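Side-chain contact in hemolysin-like protein containing CBS domains (Oenococcus oeni, PDB 3OCO), which is of unknown function but is a predicted membrane protein, represented here by its CBS-domain pair, whose family probably binds flavin adenine dinucleotide: residues L49-Y53 and S54-V58. Sequence-based numbering, arbitrary orientation. Where two conformers were deposited one is given.
Sequences LEEQY and SRFPV
Phe56 meets Tyr53 where a helix hands over to a strand, and the pair is an example of a strand's aromatic side chain folding back over the turn that precedes it. The two side chains cross at about a right angle. Tyr53 lays its CB over one face of the Phe56 ring, 4.1 Å from Phe56 CZ, while its CD2 comes to 4.0 Å from Phe56 CE1. Tyr53 O lies 3.5 Å from Phe56 CE2. Tyr53 CG stands anti to its own carbonyl carbon, beside its backbone N (chi1 -53°), which places Glu51 O above one face of the Tyr53 ring, offset toward its rim. Glu51 reaches the edge of the Phe56 ring, its OE1 near the ring plane and 3.9 Å from Phe56 CE1; the carboxylate and ring planes are nearly parallel, 3° apart. That oxygen is held by a hydrogen bond to Ser33 OG, and both aromatics also touch Ser33. The chain turns at Gln52, the first residue beyond helix 41-51, which has positive phi (71°), and a weak 2.8 Å hydrogen bond runs from Tyr53 N to Glu51 O. The whole is the helix-to-strand connection of a beta-alpha-beta unit, strand 35-36, helix 41-51 and strand 55-60, within the first CBS domain.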
ATOM      1  N   LEU A  49       3.119  12.711   8.282  1.00 22.25           N
ATOM      2  CA  LEU A  49       4.516  13.057   8.016  1.00 30.63           C
ATOM      3  C   LEU A  49       5.446  12.495   9.067  1.00 30.81           C
ATOM      4  O   LEU A  49       6.625  12.252   8.808  1.00 34.93           O
ATOM      5  CB  LEU A  49       4.682  14.577   7.918  1.00 25.86           C
ATOM      6  CG  LEU A  49       4.139  15.136   6.606  1.00 28.29           C
ATOM      7  CD1 LEU A  49       4.174  16.634   6.578  1.00 28.59           C
ATOM      8  CD2 LEU A  49       4.960  14.583   5.458  1.00 36.82           C
ATOM      9  N   GLU A  50       4.902  12.281  10.254  1.00 31.39           N
ATOM     10  CA  GLU A  50       5.663  11.751  11.371  1.00 31.95           C
ATOM     11  C   GLU A  50       5.666  10.217  11.414  1.00 32.36           C
ATOM     12  O   GLU A  50       6.660   9.605  11.816  1.00 31.93           O
ATOM     13  CB  GLU A  50       5.098  12.310  12.678  1.00 36.03           C
ATOM     14  CG  GLU A  50       5.790  11.815  13.935  1.00 36.23           C
ATOM     15  CD  GLU A  50       7.237  12.290  14.056  1.00 42.29           C
ATOM     16  OE1 GLU A  50       7.693  13.082  13.200  1.00 43.26           O
ATOM     17  OE2 GLU A  50       7.913  11.869  15.019  1.00 42.71           O
ATOM     18  N   GLU A  51       4.566   9.592  10.996  1.00 25.03           N
ATOM     19  CA  GLU A  51       4.416   8.142  11.164  1.00 27.57           C
ATOM     20  C   GLU A  51       4.273   7.339   9.860  1.00 31.69           C
ATOM     21  O   GLU A  51       4.321   6.107   9.885  1.00 30.84           O
ATOM     22  CB  GLU A  51       3.225   7.850  12.075  1.00 28.93           C
ATOM     23  CG  GLU A  51       3.194   8.731  13.315  1.00 40.95           C
ATOM     24  CD  GLU A  51       2.390   8.121  14.442  1.00 48.50           C
ATOM     25  OE1 GLU A  51       1.151   8.029  14.296  1.00 54.66           O
ATOM     26  OE2 GLU A  51       2.995   7.735  15.470  1.00 46.71           O
ATOM     27  N   GLN A  52       4.060   8.033   8.741  1.00 26.79           N
ATOM     28  CA  GLN A  52       4.047   7.407   7.402  1.00 38.49           C
ATOM     29  C   GLN A  52       2.871   6.500   7.038  1.00 41.96           C
ATOM     30  O   GLN A  52       2.624   6.293   5.849  1.00 42.64           O
ATOM     31  CB  GLN A  52       5.307   6.577   7.142  1.00 34.26           C
ATOM     32  CG  GLN A  52       6.627   7.242   7.356  1.00 41.07           C
ATOM     33  CD  GLN A  52       7.742   6.276   7.013  1.00 52.21           C
ATOM     34  OE1 GLN A  52       7.820   5.778   5.885  1.00 45.81           O
ATOM     35  NE2 GLN A  52       8.584   5.969   7.992  1.00 61.24           N
ATOM     36  N   TYR A  53       2.179   5.914   8.017  1.00 27.28           N
ATOM     37  CA  TYR A  53       1.082   5.009   7.663  1.00 28.57           C
ATOM     38  C   TYR A  53       0.203   5.687   6.629  1.00 21.38           C
ATOM     39  O   TYR A  53       0.014   6.888   6.666  1.00 23.14           O
ATOM     40  CB  TYR A  53       0.251   4.603   8.890  1.00 33.66           C
ATOM     41  CG  TYR A  53       1.062   4.048  10.037  1.00 30.44           C
ATOM     42  CD1 TYR A  53       1.526   2.751  10.014  1.00 34.14           C
ATOM     43  CD2 TYR A  53       1.351   4.829  11.153  1.00 35.18           C
ATOM     44  CE1 TYR A  53       2.271   2.241  11.066  1.00 42.32           C
ATOM     45  CE2 TYR A  53       2.096   4.326  12.212  1.00 29.62           C
ATOM     46  CZ  TYR A  53       2.554   3.033  12.161  1.00 40.28           C
ATOM     47  OH  TYR A  53       3.294   2.523  13.209  1.00 50.20           O
ATOM     48  N   SER A  54      -0.331   4.935   5.688  1.00 24.43           N
ATOM     49  CA  SER A  54      -1.130   5.583   4.663  1.00 25.68           C
ATOM     50  C   SER A  54      -2.606   5.663   5.039  1.00 32.72           C
ATOM     51  O   SER A  54      -3.371   6.429   4.446  1.00 35.75           O
ATOM     52  CB  SER A  54      -0.962   4.870   3.325  1.00 27.49           C
ATOM     53  OG  SER A  54      -1.384   3.532   3.422  1.00 23.91           O
ATOM     54  N   ARG A  55      -3.007   4.862   6.017  1.00 34.02           N
ATOM     55  CA  ARG A  55      -4.391   4.872   6.493  1.00 37.42           C
ATOM     56  C   ARG A  55      -4.483   4.929   8.004  1.00 31.85           C
ATOM     57  O   ARG A  55      -3.867   4.120   8.698  1.00 25.87           O
ATOM     58  CB  ARG A  55      -5.141   3.648   5.995  1.00 41.33           C
ATOM     59  CG  ARG A  55      -5.145   3.540   4.502  1.00 44.69           C
ATOM     60  CD  ARG A  55      -6.011   2.408   4.074  1.00 44.65           C
ATOM     61  NE  ARG A  55      -6.068   2.311   2.629  1.00 46.60           N
ATOM     62  CZ  ARG A  55      -5.415   1.394   1.931  1.00 49.45           C
ATOM     63  NH1 ARG A  55      -4.662   0.505   2.572  1.00 51.13           N
ATOM     64  NH2 ARG A  55      -5.533   1.363   0.606  1.00 44.43           N
ATOM     65  N   PHE A  56      -5.254   5.892   8.502  1.00 26.67           N
ATOM     66  CA  PHE A  56      -5.449   6.061   9.938  1.00 29.01           C
ATOM     67  C   PHE A  56      -6.896   5.838  10.312  1.00 32.06           C
ATOM     68  O   PHE A  56      -7.787   6.542   9.830  1.00 27.56           O
ATOM     69  CB  PHE A  56      -5.069   7.471  10.374  1.00 30.61           C
ATOM     70  CG  PHE A  56      -3.596   7.732  10.375  1.00 39.42           C
ATOM     71  CD1 PHE A  56      -2.821   7.398  11.475  1.00 46.50           C
ATOM     72  CD2 PHE A  56      -2.983   8.325   9.282  1.00 46.22           C
ATOM     73  CE1 PHE A  56      -1.450   7.642  11.480  1.00 47.05           C
ATOM     74  CE2 PHE A  56      -1.617   8.572   9.280  1.00 44.75           C
ATOM     75  CZ  PHE A  56      -0.851   8.232  10.386  1.00 43.25           C
ATOM     76  N   PRO A  57      -7.136   4.861  11.188  1.00 40.09           N
ATOM     77  CA  PRO A  57      -8.436   4.710  11.839  1.00 33.63           C
ATOM     78  C   PRO A  57      -8.848   6.031  12.474  1.00 25.53           C
ATOM     79  O   PRO A  57      -8.012   6.713  13.110  1.00 22.61           O
ATOM     80  CB  PRO A  57      -8.151   3.690  12.933  1.00 38.09           C
ATOM     81  CG  PRO A  57      -6.949   2.947  12.456  1.00 37.36           C
ATOM     82  CD  PRO A  57      -6.122   3.956  11.753  1.00 35.29           C
ATOM     83  N   VAL A  58     -10.099   6.419  12.243  1.00 17.58           N
ATOM     84  CA  VAL A  58     -10.683   7.613  12.838  0.60 22.35           C
ATOM     85  C   VAL A  58     -11.545   7.236  14.062  1.00 31.82           C
ATOM     86  O   VAL A  58     -12.455   6.428  13.935  1.00 33.40           O
ATOM     87  CB  VAL A  58     -11.558   8.358  11.809  0.60 23.92           C
ATOM     88  CG1 VAL A  58     -12.341   9.480  12.476  0.60 27.73           C
ATOM     89  CG2 VAL A  58     -10.701   8.893  10.656  0.60 21.07           C
TER